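Local coordinates for heme-binding protein A (Haemophilus parasuis 29755, PDB 3TPA) that probably binds glutathione in the periplasm, as the solute-binding component of an ABC importer, although it is named for heme, at residues N150-T155 with D418-L423; T231-L236 with P259-L264; E267-A272 with D319-Y324; Y410-R415 with P433-S438; A453-T458 with A462-Q467. The protein carries 1 engineered substitution. All coordinates share one frame; numbering follows the deposited sequence.

Contact 1. Residues N150-T155 with D418-L423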
# COMPACT_ATOMS: atom_id res chain seq x y z
N ASN A 150 9.28 17.35 1.51
CA ASN A 150 8.97 15.95 1.32
C ASN A 150 8.04 15.80 0.13
O ASN A 150 6.83 15.90 0.28
CB ASN A 150 8.30 15.38 2.57
CG ASN A 150 8.01 13.91 2.43
OD1 ASN A 150 6.92 13.52 2.02
ND2 ASN A 150 8.98 13.08 2.77
N THR A 151 8.60 15.56 -1.04
CA THR A 151 7.78 15.47 -2.25
C THR A 151 6.63 14.44 -2.20
O THR A 151 5.54 14.70 -2.73
CB THR A 151 8.66 15.23 -3.47
OG1 THR A 151 9.64 16.27 -3.53
CG2 THR A 151 7.82 15.24 -4.75
N PRO A 152 6.86 13.28 -1.58
CA PRO A 152 5.79 12.27 -1.51
C PRO A 152 4.56 12.72 -0.72
O PRO A 152 3.50 12.11 -0.83
CB PRO A 152 6.47 11.11 -0.77
CG PRO A 152 7.91 11.26 -1.11
CD PRO A 152 8.14 12.75 -1.09
N PHE A 153 4.69 13.78 0.06
CA PHE A 153 3.58 14.28 0.85
C PHE A 153 2.30 14.51 0.03
O PHE A 153 1.21 14.22 0.51
CB PHE A 153 3.96 15.57 1.59
CG PHE A 153 2.85 16.09 2.46
CD1 PHE A 153 2.46 15.39 3.59
CD2 PHE A 153 2.15 17.25 2.12
CE1 PHE A 153 1.42 15.84 4.39
CE2 PHE A 153 1.11 17.71 2.92
CZ PHE A 153 0.74 17.01 4.05
N ILE A 154 2.42 15.04 -1.18
CA ILE A 154 1.24 15.24 -2.02
C ILE A 154 0.46 13.93 -2.25
O ILE A 154 -0.78 13.90 -2.24
CB ILE A 154 1.57 15.96 -3.38
CG1 ILE A 154 0.28 16.52 -4.01
CG2 ILE A 154 2.30 15.03 -4.37
CD1 ILE A 154 -0.53 17.39 -3.07
N THR A 155 1.17 12.82 -2.43
CA THR A 155 0.48 11.53 -2.55
C THR A 155 -0.07 11.03 -1.22
O THR A 155 -1.12 10.40 -1.17
CB THR A 155 1.32 10.45 -3.26
OG1 THR A 155 2.57 10.32 -2.61
CG2 THR A 155 1.58 10.83 -4.71
N ASP A 418 5.34 5.60 -3.75
CA ASP A 418 6.47 6.42 -4.23
C ASP A 418 7.79 5.67 -4.08
O ASP A 418 7.96 4.91 -3.12
CB ASP A 418 6.55 7.73 -3.42
CG ASP A 418 7.47 8.74 -4.05
OD1 ASP A 418 8.68 8.69 -3.78
OD2 ASP A 418 6.99 9.59 -4.83
N PRO A 419 8.74 5.87 -5.01
CA PRO A 419 10.05 5.21 -4.87
C PRO A 419 10.71 5.49 -3.53
O PRO A 419 11.39 4.62 -2.99
CB PRO A 419 10.88 5.79 -6.02
CG PRO A 419 10.14 7.03 -6.47
CD PRO A 419 8.68 6.72 -6.21
N ASP A 420 10.51 6.69 -2.98
CA ASP A 420 11.02 7.03 -1.65
C ASP A 420 10.51 6.08 -0.58
O ASP A 420 11.21 5.76 0.36
CB ASP A 420 10.65 8.47 -1.26
CG ASP A 420 11.04 8.80 0.19
OD1 ASP A 420 12.20 9.19 0.42
OD2 ASP A 420 10.20 8.64 1.11
N ASN A 421 9.28 5.62 -0.74
CA ASN A 421 8.64 4.76 0.26
C ASN A 421 8.94 3.28 0.03
O ASN A 421 8.36 2.42 0.68
CB ASN A 421 7.12 5.04 0.28
CG ASN A 421 6.38 4.23 1.32
OD1 ASN A 421 5.47 3.47 0.99
ND2 ASN A 421 6.74 4.42 2.59
N PHE A 422 9.85 2.99 -0.90
CA PHE A 422 10.51 1.68 -0.98
C PHE A 422 11.95 1.85 -0.46
O PHE A 422 12.36 1.21 0.49
CB PHE A 422 10.60 1.17 -2.44
CG PHE A 422 9.32 0.64 -3.01
CD1 PHE A 422 9.02 -0.72 -2.95
CD2 PHE A 422 8.43 1.49 -3.64
CE1 PHE A 422 7.83 -1.22 -3.50
CE2 PHE A 422 7.22 0.99 -4.19
CZ PHE A 422 6.93 -0.37 -4.11
N LEU A 423 12.70 2.74 -1.11
CA LEU A 423 14.15 2.83 -0.90
C LEU A 423 14.60 3.40 0.44
O LEU A 423 15.59 2.96 1.01
CB LEU A 423 14.79 3.64 -2.02
CG LEU A 423 14.54 3.11 -3.44
CD1 LEU A 423 15.11 4.11 -4.41
CD2 LEU A 423 15.19 1.76 -3.65
O HOH W 1 9.75 10.19 3.19
O HOH W 2 4.73 11.50 -4.39
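P152 meets D418 and D420 where the short helix 153-156 faces the start of helix 420-427, in a buried contact whose polar ends are joined through water. The D418 side chain runs toward the proline. It has CG anti to the backbone N (chi1 -167°), and the D418 and P152 side chains cross at about a right angle. CB points at the other segment; CG then lies 3.9 Å from P152 CG. OD1 is nearer still, 3.8 Å from P152 CG, and turns back to accept from D420 N at 2.8 Å (N-H...O 157°). That donor arrives on the anti side of the carboxylate, a little out of its plane. OD2 takes a hydrogen bond from a water, which also donates to T155 OG1, and forms a salt bridge with R461 of helix 458-475. T155 OG1 in turn donates to P152 O over 2.7 Å, in the carbonyl plane on a lone pair. Beside D418, D420 CB touches P152 CG at 3.9 Å. A second water links the flank, accepting from N150 ND2 and donating to D420 OD2 at 2.6 Å. P152 itself belongs to a type I turn from N150 to F153. The bond from D420 N back to the D418 carboxylate is an Asx turn, capping the chain where it enters helix 420-427.

Contact 2. Residues T231-L236 with P259-L264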
# COMPACT_ATOMS: atom_id res chain seq x y z
N THR A 231 -17.09 -20.38 -2.62
CA THR A 231 -18.46 -19.93 -2.76
C THR A 231 -18.53 -18.59 -3.49
O THR A 231 -19.39 -18.37 -4.34
CB THR A 231 -19.16 -19.83 -1.39
OG1 THR A 231 -19.19 -21.13 -0.78
CG2 THR A 231 -20.59 -19.30 -1.54
N ARG A 232 -17.63 -17.68 -3.14
CA ARG A 232 -17.50 -16.42 -3.87
C ARG A 232 -17.29 -16.68 -5.36
O ARG A 232 -17.99 -16.12 -6.19
CB ARG A 232 -16.36 -15.55 -3.29
CG ARG A 232 -16.61 -15.00 -1.87
CD ARG A 232 -15.67 -13.82 -1.50
NE ARG A 232 -14.27 -14.21 -1.33
CZ ARG A 232 -13.80 -14.94 -0.32
NH1 ARG A 232 -14.62 -15.38 0.63
NH2 ARG A 232 -12.52 -15.24 -0.27
N TYR A 233 -16.34 -17.55 -5.70
CA TYR A 233 -16.11 -17.91 -7.10
C TYR A 233 -17.40 -18.43 -7.76
O TYR A 233 -17.84 -17.89 -8.78
CB TYR A 233 -15.01 -18.97 -7.20
CG TYR A 233 -14.71 -19.50 -8.59
CD1 TYR A 233 -14.97 -18.75 -9.74
CD2 TYR A 233 -14.14 -20.76 -8.75
CE1 TYR A 233 -14.67 -19.25 -11.01
CE2 TYR A 233 -13.84 -21.26 -10.00
CZ TYR A 233 -14.10 -20.52 -11.12
OH TYR A 233 -13.79 -21.07 -12.35
N ALA A 234 -18.00 -19.45 -7.16
CA ALA A 234 -19.22 -20.08 -7.70
C ALA A 234 -20.29 -19.03 -7.98
O ALA A 234 -20.91 -19.02 -9.04
CB ALA A 234 -19.75 -21.12 -6.74
N LYS A 235 -20.50 -18.13 -7.02
CA LYS A 235 -21.56 -17.14 -7.14
C LYS A 235 -21.25 -16.11 -8.22
O LYS A 235 -22.16 -15.57 -8.84
CB LYS A 235 -21.86 -16.45 -5.81
CG LYS A 235 -22.69 -17.31 -4.87
CD LYS A 235 -22.93 -16.65 -3.53
CE LYS A 235 -24.25 -15.91 -3.51
NZ LYS A 235 -25.38 -16.87 -3.59
N LEU A 236 -19.97 -15.86 -8.42
CA LEU A 236 -19.53 -14.89 -9.43
C LEU A 236 -19.89 -15.42 -10.82
O LEU A 236 -20.49 -14.72 -11.62
CB LEU A 236 -18.01 -14.65 -9.32
CG LEU A 236 -17.37 -13.59 -10.21
CD1 LEU A 236 -17.80 -12.20 -9.79
CD2 LEU A 236 -15.86 -13.72 -10.15
N PRO A 259 -16.10 -17.67 -19.29
CA PRO A 259 -16.76 -16.62 -20.08
C PRO A 259 -17.44 -15.59 -19.20
O PRO A 259 -17.52 -14.42 -19.59
CB PRO A 259 -17.82 -17.38 -20.88
CG PRO A 259 -17.30 -18.78 -20.96
CD PRO A 259 -16.58 -19.01 -19.66
N GLN A 260 -17.95 -16.02 -18.05
CA GLN A 260 -18.72 -15.13 -17.18
C GLN A 260 -17.84 -14.15 -16.40
O GLN A 260 -18.34 -13.23 -15.77
CB GLN A 260 -19.55 -15.93 -16.18
CG GLN A 260 -20.36 -17.06 -16.78
CD GLN A 260 -19.75 -18.42 -16.54
OE1 GLN A 260 -18.55 -18.62 -16.71
NE2 GLN A 260 -20.58 -19.38 -16.14
N ILE A 261 -16.53 -14.37 -16.46
CA ILE A 261 -15.59 -13.62 -15.62
C ILE A 261 -14.62 -12.78 -16.43
O ILE A 261 -14.06 -13.22 -17.45
CB ILE A 261 -14.81 -14.57 -14.67
CG1 ILE A 261 -15.78 -15.22 -13.67
CG2 ILE A 261 -13.70 -13.81 -13.94
CD1 ILE A 261 -15.20 -16.42 -12.95
N ASN A 262 -14.45 -11.55 -15.96
CA ASN A 262 -13.45 -10.63 -16.46
C ASN A 262 -12.42 -10.49 -15.34
O ASN A 262 -12.61 -9.72 -14.39
CB ASN A 262 -14.13 -9.29 -16.75
CG ASN A 262 -13.14 -8.19 -17.10
OD1 ASN A 262 -12.01 -8.45 -17.54
ND2 ASN A 262 -13.56 -6.95 -16.92
N LEU A 263 -11.34 -11.26 -15.43
CA LEU A 263 -10.33 -11.27 -14.38
C LEU A 263 -9.28 -10.18 -14.62
O LEU A 263 -8.46 -10.29 -15.52
CB LEU A 263 -9.63 -12.63 -14.30
CG LEU A 263 -8.56 -12.70 -13.20
CD1 LEU A 263 -9.20 -12.69 -11.81
CD2 LEU A 263 -7.67 -13.91 -13.37
N LEU A 264 -9.32 -9.12 -13.81
CA LEU A 264 -8.32 -8.06 -13.89
C LEU A 264 -7.12 -8.37 -12.99
O LEU A 264 -7.28 -8.88 -11.87
CB LEU A 264 -8.92 -6.71 -13.49
CG LEU A 264 -10.17 -6.24 -14.24
CD1 LEU A 264 -10.72 -4.96 -13.63
CD2 LEU A 264 -9.87 -6.04 -15.72
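Y233 and L236, one helical turn apart, converge on I261 at the start of strand 261-276. Y233 comes first along the helix, just after R232, whose guanidinium group bonds to backbone carbonyls around strand 243-244. The tyrosine has CG anti to the backbone N (chi1 177°), which brings its ring up to the strand. I261 CD1 meets the ring at its edge, in the ring plane, 3.5 Å from Y233 CE1 and 4.0 Å from Y233 CD1. The hydroxyl, farther from the isoleucine than CE1, hydrogen-bonds D258 OD2. L236 completes the grip: its CD2 lies 3.8 Å from I261 CG1 and 3.9 Å from I261 CD1, and the side chains of L236 and I261 cross at about a right angle. I261 reaches both residues because its CG1-CD1 arm is extended (chi2 165°), and the terminal methyl touches both the ring edge and the leucine branch. No hydrogen bond crosses this apolar contact. Helix 249-255 adds D251, Q254 and M255 against Y233. Strand 478-491 pairs with the I261 strand at N262 and L264; helix 229-237 lies beside this end of the six-stranded sheet, with Y233 and L236 against I261 and L236 also against P489 of strand 478-491.

Contact 3. Residues E267-A272 with D319-Y324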
# COMPACT_ATOMS: atom_id res chain seq x y z
N GLU A 267 0.51 -5.95 -10.94
CA GLU A 267 1.50 -6.17 -9.89
C GLU A 267 1.17 -5.33 -8.67
O GLU A 267 0.70 -4.21 -8.78
CB GLU A 267 2.90 -5.85 -10.43
CG GLU A 267 3.26 -6.70 -11.65
CD GLU A 267 4.61 -6.36 -12.23
OE1 GLU A 267 4.96 -5.17 -12.27
OE2 GLU A 267 5.33 -7.28 -12.65
N GLY A 268 1.39 -5.91 -7.49
CA GLY A 268 1.19 -5.19 -6.25
C GLY A 268 2.38 -4.27 -6.05
O GLY A 268 3.44 -4.51 -6.61
N LEU A 269 2.21 -3.23 -5.25
CA LEU A 269 3.31 -2.32 -4.92
C LEU A 269 4.04 -2.88 -3.71
O LEU A 269 3.98 -2.33 -2.62
CB LEU A 269 2.76 -0.92 -4.62
CG LEU A 269 1.85 -0.37 -5.72
CD1 LEU A 269 1.21 0.96 -5.29
CD2 LEU A 269 2.58 -0.21 -7.04
N ASN A 270 4.73 -4.00 -3.93
CA ASN A 270 5.38 -4.73 -2.85
C ASN A 270 6.62 -5.44 -3.40
O ASN A 270 6.87 -5.39 -4.60
CB ASN A 270 4.41 -5.73 -2.16
CG ASN A 270 3.89 -6.83 -3.08
OD1 ASN A 270 4.54 -7.21 -4.04
ND2 ASN A 270 2.71 -7.35 -2.77
N LEU A 271 7.40 -6.04 -2.52
CA LEU A 271 8.61 -6.76 -2.92
C LEU A 271 8.86 -7.87 -1.93
O LEU A 271 8.85 -7.65 -0.72
CB LEU A 271 9.83 -5.84 -2.92
CG LEU A 271 11.19 -6.50 -3.23
CD1 LEU A 271 11.21 -7.04 -4.66
CD2 LEU A 271 12.39 -5.51 -3.02
N ALA A 272 9.07 -9.08 -2.45
CA ALA A 272 9.48 -10.19 -1.62
C ALA A 272 10.94 -10.37 -1.95
O ALA A 272 11.31 -10.38 -3.11
CB ALA A 272 8.70 -11.45 -1.98
N ASP A 319 7.18 -1.84 -12.20
CA ASP A 319 7.28 -0.80 -13.21
C ASP A 319 6.18 0.25 -13.13
O ASP A 319 6.20 1.20 -13.90
CB ASP A 319 7.40 -1.39 -14.63
CG ASP A 319 6.08 -1.99 -15.16
OD1 ASP A 319 5.09 -2.12 -14.42
OD2 ASP A 319 6.07 -2.36 -16.35
N ALA A 320 5.24 0.11 -12.19
CA ALA A 320 4.29 1.20 -11.96
C ALA A 320 4.92 2.35 -11.17
O ALA A 320 4.37 3.46 -11.15
CB ALA A 320 3.08 0.70 -11.22
N VAL A 321 6.05 2.09 -10.51
CA VAL A 321 6.66 3.08 -9.61
C VAL A 321 7.66 3.98 -10.32
O VAL A 321 8.43 3.51 -11.16
CB VAL A 321 7.32 2.42 -8.37
CG1 VAL A 321 7.91 3.47 -7.46
CG2 VAL A 321 6.32 1.58 -7.59
N LEU A 322 7.66 5.26 -9.98
CA LEU A 322 8.60 6.24 -10.52
C LEU A 322 10.04 5.80 -10.29
O LEU A 322 10.39 5.39 -9.19
CB LEU A 322 8.38 7.61 -9.86
CG LEU A 322 9.28 8.71 -10.44
CD1 LEU A 322 8.84 9.04 -11.86
CD2 LEU A 322 9.27 9.95 -9.57
N GLY A 323 10.88 5.90 -11.32
CA GLY A 323 12.27 5.51 -11.22
C GLY A 323 12.60 4.09 -11.69
O GLY A 323 13.76 3.72 -11.78
N TYR A 324 11.57 3.30 -12.00
CA TYR A 324 11.77 1.95 -12.51
C TYR A 324 12.77 1.96 -13.65
O TYR A 324 12.74 2.86 -14.49
CB TYR A 324 10.44 1.36 -13.02
CG TYR A 324 10.60 -0.05 -13.55
CD1 TYR A 324 10.57 -1.14 -12.69
CD2 TYR A 324 10.77 -0.28 -14.91
CE1 TYR A 324 10.72 -2.43 -13.16
CE2 TYR A 324 10.92 -1.58 -15.39
CZ TYR A 324 10.88 -2.64 -14.51
OH TYR A 324 11.03 -3.93 -14.99
O HOH W 3 3.77 -2.84 -12.19
O HOH W 4 7.31 -4.51 -13.17
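L269 packs on A320 and V321, while E267 faces D319 across two waters. At the buried end the branch CD2 of L269 lies 4.2 Å from V321 CG2 and 4.3 Å from A320 CB, a modest apolar touch between two backbones well apart. V321 has CG1 anti to its backbone N (chi1 -179°), which leaves CG2 to face the leucine. At the other end two carboxylates approach instead, E267 OE1 and D319 OD1 being 3.7 Å apart with their planes turned 63° from each other. Water bridges this pair of like charges. One molecule donates to E267 OE1 and to D319 OD1, while another donates to E267 OE1 and accepts from D319 N at 2.8 Å. Such proximity would probably favour proton uptake by one of the acids, though the waters should soften the effect. The second oxygen of E267, OE2, is bonded to T311 OG1. L269 centres an inverse gamma turn, at the break in strand 261-276. Its backbone pairs with S414, just past strand 407-413, while the neighbouring G268 pairs with S484 of strand 478-491; V321 also receives P419 and F422, at the start of helix 420-427.

Contact 4. Residues Y410-R415 with P433-S438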
# COMPACT_ATOMS: atom_id res chain seq x y z
N TYR A 410 11.88 -12.04 3.48
CA TYR A 410 11.19 -10.85 3.94
C TYR A 410 10.36 -10.25 2.81
O TYR A 410 10.51 -10.63 1.63
CB TYR A 410 12.22 -9.82 4.45
CG TYR A 410 13.12 -10.37 5.55
CD1 TYR A 410 12.62 -10.59 6.84
CD2 TYR A 410 14.44 -10.70 5.29
CE1 TYR A 410 13.44 -11.10 7.85
CE2 TYR A 410 15.27 -11.19 6.30
CZ TYR A 410 14.76 -11.39 7.57
OH TYR A 410 15.57 -11.89 8.57
N GLY A 411 9.49 -9.32 3.16
CA GLY A 411 8.69 -8.62 2.18
C GLY A 411 8.44 -7.19 2.63
O GLY A 411 8.50 -6.87 3.82
N TRP A 412 8.20 -6.32 1.66
CA TRP A 412 7.84 -4.94 1.98
C TRP A 412 6.68 -4.51 1.10
O TRP A 412 6.63 -4.85 -0.09
CB TRP A 412 9.05 -4.02 1.75
CG TRP A 412 8.72 -2.56 1.90
CD1 TRP A 412 8.50 -1.65 0.90
CD2 TRP A 412 8.57 -1.84 3.13
NE1 TRP A 412 8.21 -0.42 1.43
CE2 TRP A 412 8.25 -0.51 2.80
CE3 TRP A 412 8.67 -2.21 4.48
CZ2 TRP A 412 8.04 0.47 3.77
CZ3 TRP A 412 8.46 -1.24 5.45
CH2 TRP A 412 8.14 0.09 5.08
N THR A 413 5.76 -3.74 1.68
CA THR A 413 4.66 -3.14 0.93
C THR A 413 4.70 -1.64 1.08
O THR A 413 4.76 -1.12 2.19
CB THR A 413 3.30 -3.66 1.43
OG1 THR A 413 3.20 -5.06 1.17
CG2 THR A 413 2.15 -2.93 0.73
N SER A 414 4.67 -0.93 -0.05
CA SER A 414 4.62 0.52 -0.03
C SER A 414 3.18 0.99 0.08
O SER A 414 2.31 0.52 -0.65
CB SER A 414 5.23 1.08 -1.31
OG SER A 414 5.07 2.49 -1.38
N ARG A 415 2.92 1.95 0.97
CA ARG A 415 1.55 2.42 1.16
C ARG A 415 1.17 3.61 0.28
O ARG A 415 -0.00 3.81 0.02
CB ARG A 415 1.29 2.75 2.63
CG ARG A 415 1.60 1.62 3.59
CD ARG A 415 1.49 2.09 5.02
NE ARG A 415 2.32 1.30 5.93
CZ ARG A 415 3.55 1.63 6.27
NH1 ARG A 415 4.11 2.73 5.79
NH2 ARG A 415 4.23 0.85 7.10
N PRO A 433 18.88 0.45 13.83
CA PRO A 433 18.12 -0.78 13.67
C PRO A 433 16.68 -0.43 13.32
O PRO A 433 16.15 0.53 13.87
CB PRO A 433 18.17 -1.42 15.07
CG PRO A 433 19.21 -0.63 15.85
CD PRO A 433 19.20 0.73 15.24
N GLY A 434 16.06 -1.18 12.41
CA GLY A 434 14.72 -0.85 11.97
C GLY A 434 14.36 -1.53 10.66
O GLY A 434 14.66 -2.70 10.44
N THR A 435 13.73 -0.78 9.77
CA THR A 435 13.20 -1.41 8.56
C THR A 435 14.29 -1.76 7.55
O THR A 435 14.04 -2.47 6.58
CB THR A 435 12.13 -0.53 7.90
OG1 THR A 435 12.63 0.82 7.81
CG2 THR A 435 10.86 -0.54 8.75
N ASN A 436 15.51 -1.27 7.78
CA ASN A 436 16.64 -1.58 6.91
C ASN A 436 17.29 -2.80 7.52
O ASN A 436 18.23 -2.70 8.32
CB ASN A 436 17.60 -0.37 6.81
CG ASN A 436 18.87 -0.65 6.01
OD1 ASN A 436 19.18 -1.80 5.71
ND2 ASN A 436 19.63 0.41 5.68
N TYR A 437 16.73 -3.96 7.17
CA TYR A 437 17.13 -5.23 7.76
C TYR A 437 18.57 -5.58 7.39
O TYR A 437 19.34 -6.03 8.23
CB TYR A 437 16.22 -6.34 7.26
CG TYR A 437 14.81 -6.30 7.79
CD1 TYR A 437 14.45 -5.45 8.82
CD2 TYR A 437 13.84 -7.14 7.27
CE1 TYR A 437 13.17 -5.43 9.32
CE2 TYR A 437 12.55 -7.13 7.76
CZ TYR A 437 12.22 -6.28 8.79
OH TYR A 437 10.93 -6.28 9.28
N SER A 438 18.93 -5.35 6.13
CA SER A 438 20.28 -5.67 5.64
C SER A 438 21.40 -4.85 6.31
O SER A 438 22.55 -5.27 6.33
CB SER A 438 20.37 -5.50 4.12
OG SER A 438 20.40 -4.13 3.75
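A T-shaped aromatic pair, Y410 with Y437, joins strand 407-413 of the mixed six-stranded sheet to the loop between helices 420-427 and 443-453. The edge of Y437 addresses a face of Y410: the centroids are 4.9 Å apart and the planes stand at 65°. Y437 CD2 sits 3.6 Å above the Y410 plane, displaced toward the rim, and lies 3.7 Å from Y410 CG. The closest atoms of the pair are Y410 CD1 and Y437 CE2, at 3.6 Å. In both tyrosines the bond leaving the backbone points toward the other segment. The hydroxyl of Y410 is tied to T400 OG1 in helix 393-401, a helix that also packs on Y437, while F396 and F405 add further aromatic neighbours to Y410. Two residues along the strand, W412 forms the second touch. Its indole NE1 bonds to N421 O in helix 420-427, which probably helps fix the indole with its six-membered ring near T435. Between T435 and Y437 the chain bends through an inverse gamma turn centred on N436. T435 is placed with OG1 between its backbone N and carbonyl carbon (chi1 48°); that oxygen bonds to P425 O, and the methyl CG2 meets W412 CZ3 obliquely at 4.1 Å.

Contact 5. Residues A453-T458 with A462-Q467. Engineered in segment 453-458: I455 (natural residue Thr). Unlike the reference sequence in segment 453-458: A453 (reference Val).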
# COMPACT_ATOMS: atom_id res chain seq x y z
N ALA A 453 13.91 13.01 -2.50
CA ALA A 453 12.75 13.28 -1.63
C ALA A 453 12.42 14.75 -1.46
O ALA A 453 11.35 15.10 -0.96
CB ALA A 453 12.99 12.67 -0.26
N GLN A 454 13.37 15.61 -1.83
CA GLN A 454 13.25 17.05 -1.59
C GLN A 454 13.21 17.87 -2.87
O GLN A 454 13.23 19.09 -2.84
CB GLN A 454 14.36 17.53 -0.63
CG GLN A 454 14.05 16.97 0.78
CD GLN A 454 15.27 16.70 1.66
OE1 GLN A 454 15.52 15.55 2.05
NE2 GLN A 454 15.98 17.75 2.02
N ILE A 455 13.14 17.17 -4.00
CA ILE A 455 13.02 17.78 -5.32
C ILE A 455 11.62 17.49 -5.85
O ILE A 455 11.15 16.38 -5.73
CB ILE A 455 14.00 17.18 -6.32
CG1 ILE A 455 15.41 17.21 -5.78
CG2 ILE A 455 13.91 17.89 -7.65
CD1 ILE A 455 15.76 18.47 -5.13
N GLN A 456 11.00 18.50 -6.47
CA GLN A 456 9.62 18.39 -6.94
C GLN A 456 9.49 17.73 -8.31
O GLN A 456 8.62 16.89 -8.53
CB GLN A 456 8.98 19.78 -7.04
CG GLN A 456 8.55 20.35 -5.71
CD GLN A 456 7.35 19.63 -5.17
OE1 GLN A 456 6.34 19.47 -5.86
NE2 GLN A 456 7.45 19.17 -3.93
N ASP A 457 10.34 18.16 -9.24
CA ASP A 457 10.20 17.81 -10.64
C ASP A 457 10.26 16.30 -10.86
O ASP A 457 11.20 15.63 -10.43
CB ASP A 457 11.28 18.50 -11.46
CG ASP A 457 11.14 18.21 -12.94
OD1 ASP A 457 10.11 18.62 -13.50
OD2 ASP A 457 12.06 17.60 -13.53
N THR A 458 9.25 15.77 -11.54
CA THR A 458 9.10 14.32 -11.67
C THR A 458 10.26 13.65 -12.40
O THR A 458 10.84 12.69 -11.89
CB THR A 458 7.80 13.94 -12.39
OG1 THR A 458 6.69 14.49 -11.66
CG2 THR A 458 7.66 12.42 -12.45
N ALA A 462 13.07 10.92 -11.11
CA ALA A 462 13.20 9.61 -11.72
C ALA A 462 14.66 9.26 -12.01
O ALA A 462 15.10 8.15 -11.75
CB ALA A 462 12.37 9.52 -12.98
N LYS A 463 15.40 10.22 -12.54
CA LYS A 463 16.81 10.00 -12.83
C LYS A 463 17.61 9.79 -11.55
O LYS A 463 18.50 8.95 -11.48
CB LYS A 463 17.39 11.15 -13.64
CG LYS A 463 16.81 11.28 -15.04
CD LYS A 463 17.65 12.21 -15.91
CE LYS A 463 16.95 12.57 -17.22
NZ LYS A 463 15.85 13.56 -17.02
N LEU A 464 17.28 10.56 -10.52
CA LEU A 464 17.97 10.40 -9.24
C LEU A 464 17.71 8.99 -8.69
O LEU A 464 18.64 8.32 -8.23
CB LEU A 464 17.53 11.48 -8.24
CG LEU A 464 18.01 12.92 -8.50
CD1 LEU A 464 17.32 13.88 -7.55
CD2 LEU A 464 19.54 13.05 -8.35
N TYR A 465 16.46 8.54 -8.75
CA TYR A 465 16.13 7.21 -8.26
C TYR A 465 16.81 6.12 -9.08
O TYR A 465 17.29 5.13 -8.53
CB TYR A 465 14.60 6.99 -8.14
CG TYR A 465 14.02 7.77 -6.99
CD1 TYR A 465 14.51 7.58 -5.71
CD2 TYR A 465 13.04 8.73 -7.19
CE1 TYR A 465 14.01 8.30 -4.64
CE2 TYR A 465 12.52 9.46 -6.12
CZ TYR A 465 13.02 9.23 -4.85
OH TYR A 465 12.55 9.95 -3.77
N GLN A 466 16.88 6.32 -10.39
CA GLN A 466 17.55 5.31 -11.21
C GLN A 466 19.02 5.19 -10.81
O GLN A 466 19.57 4.09 -10.80
CB GLN A 466 17.42 5.63 -12.70
CG GLN A 466 16.04 5.32 -13.25
CD GLN A 466 15.98 5.41 -14.77
OE1 GLN A 466 16.79 6.11 -15.38
NE2 GLN A 466 15.04 4.69 -15.37
N GLN A 467 19.63 6.33 -10.50
CA GLN A 467 21.01 6.35 -10.07
C GLN A 467 21.18 5.66 -8.73
O GLN A 467 22.13 4.89 -8.56
CB GLN A 467 21.52 7.79 -9.97
CG GLN A 467 21.73 8.46 -11.30
CD GLN A 467 22.37 9.82 -11.18
OE1 GLN A 467 22.72 10.27 -10.09
NE2 GLN A 467 22.54 10.49 -12.31
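The ring of Y465 points its hydroxyl at the backbone of A453, across the short connection between helix 443-453 and helix 458-475. P419 comes over one face of this ring, offset toward the rim; L423 and A452 also pack on the tyrosine. At the tip, Y465 OH lies 3.6 Å from A453 N and 4.0 Å from A453 CA, and has a weak hydrogen bond from R461. A torsion with CG anti to the carbonyl carbon (chi1 -72°) sends the ring back toward the earlier helix. A453, which differs from the reference sequence, presents mostly backbone here, and its CB stays 4.5 Å from Y465 OH. The next touch is apolar: CG1 of I455, an engineered residue in place of the natural threonine, lies 4.2 Å from L464 CD1. L464 is packed on its other neighbours L448 and A452 of helix 443-453, so it helps join the two helices. D457 is the N-cap of the second helix; its side chain caps a backbone N in the first turn and OD2 bonds to T460 OG1. The helix then begins its regular ladder with A462 N donating to T458 O over 3.0 Å (N-H...O 154°), and A462 CB rests 3.7 Å from the same T458 oxygen.

How the contacts relate
Contacts 1, 3, 4 and 5 form one connected region, whereas contact 2 is remote, about 35 Å from contacts 1 and 4 between centres. Contact 1 links the others: T151 OG1 lies 2.7 Å from I455 O of contact 5, N421 OD1 lies 2.6 Å from S414 OG of contact 4, and F422 CZ comes within 3.8 Å of L269 O of contact 3. Contacts 3 and 4 share the sheet through neighbouring strands 261-276 and 407-413, with L271 O 2.8 Å from W412 N. Contact 5 reaches contact 3 through Q466 NE2 and Y324 O. Contact 2 joins the group along strand 261-276, whose far end it occupies; its centre and that of contact 3 are about 27 Å apart.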